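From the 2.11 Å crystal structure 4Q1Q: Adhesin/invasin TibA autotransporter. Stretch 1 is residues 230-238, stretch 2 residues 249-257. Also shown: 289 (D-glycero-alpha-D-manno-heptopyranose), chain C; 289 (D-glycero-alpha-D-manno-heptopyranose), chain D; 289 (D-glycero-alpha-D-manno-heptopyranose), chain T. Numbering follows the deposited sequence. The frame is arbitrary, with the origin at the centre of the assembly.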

# COMPACT_ATOMS: atom_id res chain seq x y z
N SER A 230 -21.32 -1.34 14.69
CA SER A 230 -21.65 -2.58 15.37
C SER A 230 -20.67 -3.72 15.06
O SER A 230 -20.40 -4.01 13.90
CB SER A 230 -23.08 -2.97 14.99
OG SER A 230 -23.63 -3.98 15.83
N GLY A 231 -20.12 -4.35 16.09
CA GLY A 231 -19.12 -5.40 15.96
C GLY A 231 -17.69 -4.91 15.77
O GLY A 231 -16.76 -5.73 15.69
N GLY A 232 -17.51 -3.59 15.67
CA GLY A 232 -16.18 -3.01 15.54
C GLY A 232 -15.56 -2.74 16.90
O GLY A 232 -16.27 -2.55 17.88
N ARG A 233 -14.24 -2.65 16.94
CA ARG A 233 -13.54 -2.29 18.16
C ARG A 233 -12.35 -1.42 17.85
O ARG A 233 -11.51 -1.80 17.05
CB ARG A 233 -13.05 -3.54 18.91
CG ARG A 233 -12.52 -3.20 20.30
CD ARG A 233 -12.31 -4.40 21.20
NE ARG A 233 -11.29 -5.27 20.62
CZ ARG A 233 -11.47 -6.54 20.29
NH1 ARG A 233 -12.62 -7.16 20.52
NH2 ARG A 233 -10.46 -7.21 19.75
N GLN A 234 -12.26 -0.27 18.52
CA GLN A 234 -11.02 0.46 18.64
C GLN A 234 -10.36 0.04 19.96
O GLN A 234 -10.99 0.19 21.01
CB GLN A 234 -11.34 1.94 18.73
CG GLN A 234 -10.15 2.88 18.76
CD GLN A 234 -10.60 4.32 18.60
OE1 GLN A 234 -11.42 4.81 19.37
NE2 GLN A 234 -10.12 4.99 17.57
N HIS A 235 -9.15 -0.50 19.90
CA HIS A 235 -8.42 -0.95 21.09
C HIS A 235 -7.24 -0.03 21.38
O HIS A 235 -6.31 0.05 20.57
CB HIS A 235 -7.96 -2.40 20.91
CG HIS A 235 -7.81 -3.16 22.20
ND1 HIS A 235 -8.44 -4.37 22.42
CD2 HIS A 235 -7.20 -2.84 23.36
CE1 HIS A 235 -8.18 -4.78 23.64
NE2 HIS A 235 -7.44 -3.87 24.25
N VAL A 236 -7.26 0.67 22.51
CA VAL A 236 -6.21 1.62 22.85
C VAL A 236 -5.30 1.08 23.96
O VAL A 236 -5.79 0.74 25.03
CB VAL A 236 -6.79 2.96 23.32
CG1 VAL A 236 -5.68 4.00 23.35
CG2 VAL A 236 -7.93 3.40 22.41
N TYR A 237 -3.99 1.03 23.71
CA TYR A 237 -3.05 0.44 24.65
C TYR A 237 -2.32 1.58 25.34
O TYR A 237 -2.61 2.76 25.10
CB TYR A 237 -2.07 -0.53 23.98
CG TYR A 237 -2.79 -1.72 23.42
CD1 TYR A 237 -3.35 -1.66 22.16
CD2 TYR A 237 -2.89 -2.90 24.14
CE1 TYR A 237 -4.01 -2.75 21.62
CE2 TYR A 237 -3.54 -4.00 23.62
CZ TYR A 237 -4.09 -3.91 22.36
OH TYR A 237 -4.77 -4.98 21.83
N ILE A 238 -1.40 1.20 26.22
CA ILE A 238 -0.72 2.16 27.08
C ILE A 238 -0.03 3.21 26.22
O ILE A 238 0.70 2.87 25.30
CB ILE A 238 0.23 1.52 28.12
CG1 ILE A 238 0.95 2.64 28.89
CG2 ILE A 238 1.21 0.53 27.51
CD1 ILE A 238 1.24 2.30 30.34
N SER A 249 -24.15 1.80 18.53
CA SER A 249 -24.80 0.65 19.12
C SER A 249 -24.16 -0.63 18.62
O SER A 249 -24.14 -0.87 17.42
CB SER A 249 -26.28 0.66 18.75
OG SER A 249 -27.00 -0.08 19.71
N GLY A 250 -23.61 -1.43 19.53
CA GLY A 250 -23.01 -2.70 19.15
C GLY A 250 -21.52 -2.60 18.86
O GLY A 250 -20.87 -3.61 18.59
N GLY A 251 -20.96 -1.39 18.91
CA GLY A 251 -19.52 -1.22 18.70
C GLY A 251 -18.79 -1.11 20.02
O GLY A 251 -19.44 -1.01 21.06
N MSE A 252 -17.46 -1.09 19.98
CA MSE A 252 -16.67 -0.98 21.21
C MSE A 252 -15.39 -0.20 21.17
O MSE A 252 -14.57 -0.35 20.26
CB MSE A 252 -16.24 -2.38 21.61
CG MSE A 252 -15.81 -2.35 23.08
SE MSE A 252 -15.31 -4.20 23.55
CE MSE A 252 -17.11 -4.89 23.98
N LEU A 253 -15.23 0.64 22.18
CA LEU A 253 -13.95 1.26 22.48
C LEU A 253 -13.43 0.59 23.75
O LEU A 253 -14.07 0.58 24.80
CB LEU A 253 -14.09 2.77 22.64
CG LEU A 253 -12.98 3.53 23.38
CD1 LEU A 253 -11.79 3.56 22.44
CD2 LEU A 253 -13.47 4.91 23.78
N GLN A 254 -12.25 -0.01 23.65
CA GLN A 254 -11.59 -0.55 24.83
C GLN A 254 -10.27 0.13 25.11
O GLN A 254 -9.36 0.17 24.28
CB GLN A 254 -11.37 -2.03 24.58
CG GLN A 254 -10.95 -2.78 25.83
CD GLN A 254 -10.92 -4.26 25.57
OE1 GLN A 254 -11.28 -4.74 24.49
NE2 GLN A 254 -10.47 -5.00 26.56
N VAL A 255 -10.17 0.70 26.31
CA VAL A 255 -8.98 1.46 26.67
C VAL A 255 -8.25 0.72 27.79
O VAL A 255 -8.79 0.48 28.86
CB VAL A 255 -9.37 2.88 27.10
CG1 VAL A 255 -8.15 3.75 27.40
CG2 VAL A 255 -10.22 3.52 26.01
N GLU A 256 -7.01 0.33 27.54
CA GLU A 256 -6.22 -0.33 28.58
C GLU A 256 -5.64 0.72 29.51
O GLU A 256 -5.59 1.91 29.17
CB GLU A 256 -5.05 -1.12 28.00
CG GLU A 256 -5.42 -2.06 26.88
CD GLU A 256 -6.00 -3.36 27.40
OE1 GLU A 256 -6.27 -4.26 26.58
OE2 GLU A 256 -6.16 -3.48 28.64
N ALA A 257 -5.21 0.28 30.68
CA ALA A 257 -4.70 1.21 31.68
C ALA A 257 -3.56 1.99 31.06
O ALA A 257 -2.72 1.41 30.38
CB ALA A 257 -4.26 0.47 32.94
O7 289 C . -23.69 -8.71 12.43
C7 289 C . -23.37 -7.53 11.67
C6 289 C . -23.21 -6.22 12.45
O6 289 C . -24.06 -5.23 11.84
C5 289 C . -23.47 -6.16 13.96
O5 289 C . -24.62 -5.35 14.23
C1 289 C . -24.56 -4.86 15.57
C2 289 C . -24.74 -5.97 16.62
O2 289 C . -26.09 -6.42 16.78
C3 289 C . -23.76 -7.09 16.27
O3 289 C . -24.09 -8.28 17.01
C4 289 C . -23.68 -7.43 14.79
O4 289 C . -22.56 -8.29 14.69
O7 289 D . -27.24 -2.81 14.55
C7 289 D . -27.30 -2.09 15.79
C6 289 D . -28.12 -2.88 16.81
O6 289 D . -28.05 -4.28 16.55
C5 289 D . -27.66 -2.58 18.24
O5 289 D . -28.27 -1.35 18.61
C1 289 D . -27.93 -0.97 19.94
C2 289 D . -28.45 -1.98 20.96
O2 289 D . -29.86 -2.12 20.85
C3 289 D . -27.72 -3.29 20.66
O3 289 D . -28.12 -4.29 21.60
C4 289 D . -28.01 -3.70 19.22
O4 289 D . -27.24 -4.87 18.94
O7 289 T . 5.23 -1.27 21.61
C7 289 T . 4.00 -0.96 20.95
C6 289 T . 3.41 -2.27 20.46
O6 289 T . 4.10 -3.38 21.05
C5 289 T . 1.93 -2.40 20.78
O5 289 T . 1.36 -2.18 19.49
C1 289 T . -0.02 -1.87 19.56
C2 289 T . -0.70 -3.13 20.06
O2 289 T . -0.58 -4.13 19.05
C3 289 T . -0.12 -3.56 21.40
O3 289 T . -0.73 -4.79 21.84
C4 289 T . 1.39 -3.72 21.30
O4 289 T . 1.84 -4.09 22.61

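Parallel β-strands stacked in register bring like positions together, so a side chain's conformation is best read against its neighbour on the next strand. The TibA pair formed by residues 233-236 and 252-255 illustrates this well. The strand axes run 9° apart and approach to 4.7 Å, and the backbones join in the alternating pattern of a parallel sheet: Met252 N donates to Gly232 O (2.8 Å), Gln234 N to Met252 O (2.9 Å), Gln254 N to Gln234 O (2.9 Å), and Val236 N to Gln254 O (2.8 Å). Glu256 N continues the ladder to Val236 O at 2.8 Å, beyond the last bridged pair.

All eight strand residues adopt t at chi1, so side chains in register leave their backbones in a similar way and lie beside one another. Arg233 and Met252, a selenomethionine, are both t at chi2 as well; Arg233 CD lies 3.8 Å from Met252 SE, although the end of the latter side chain leads away from the first stretch.

On the same face, His235 meets Gln254. Extended through chi1 and chi2, Gln254 lays its aliphatic portion over the imidazole: Gln254 CB sits 4.2 Å from the ring centroid, almost exactly on the ring normal, in a CH-pi contact. This leaves the ring edge free for a polar partner. Glu256 supplies it by turning to m at both chi1 and chi2, a bent course that brings its carboxylate near the plane of the ring, where His235 NE2 donates a short 2.6 Å hydrogen bond to Glu256 OE1. One imidazole thus uses its face for carbon and its edge for oxygen.

The opposite face holds Gln234, Val236, Leu253 and Val255. Leu253, with chi1 t and chi2 p, brings its end nearer the first stretch; its CD1 reaches 3.9 Å from Val236 CG2, which also lies 4.3 Å from Val255 CG2. This apolar cluster is buried, while the amide of Gln234 is satisfied by hydrogen bonds elsewhere in the structure.

Before the strands, each stretch carries a serine followed by two glycines. Ser230 and Ser249, both t at chi1, are bonded through OG to the C1 atoms of separate heptoses at 1.3 Å. Gly231 N donates to Gly250 O at 2.7 Å, nearly linearly. Gly250 has a positive phi, and an ideal CB there would fall 2.2 Å from Ser230 OG, the very atom carrying a sugar; the absent side chain leaves room for that linkage.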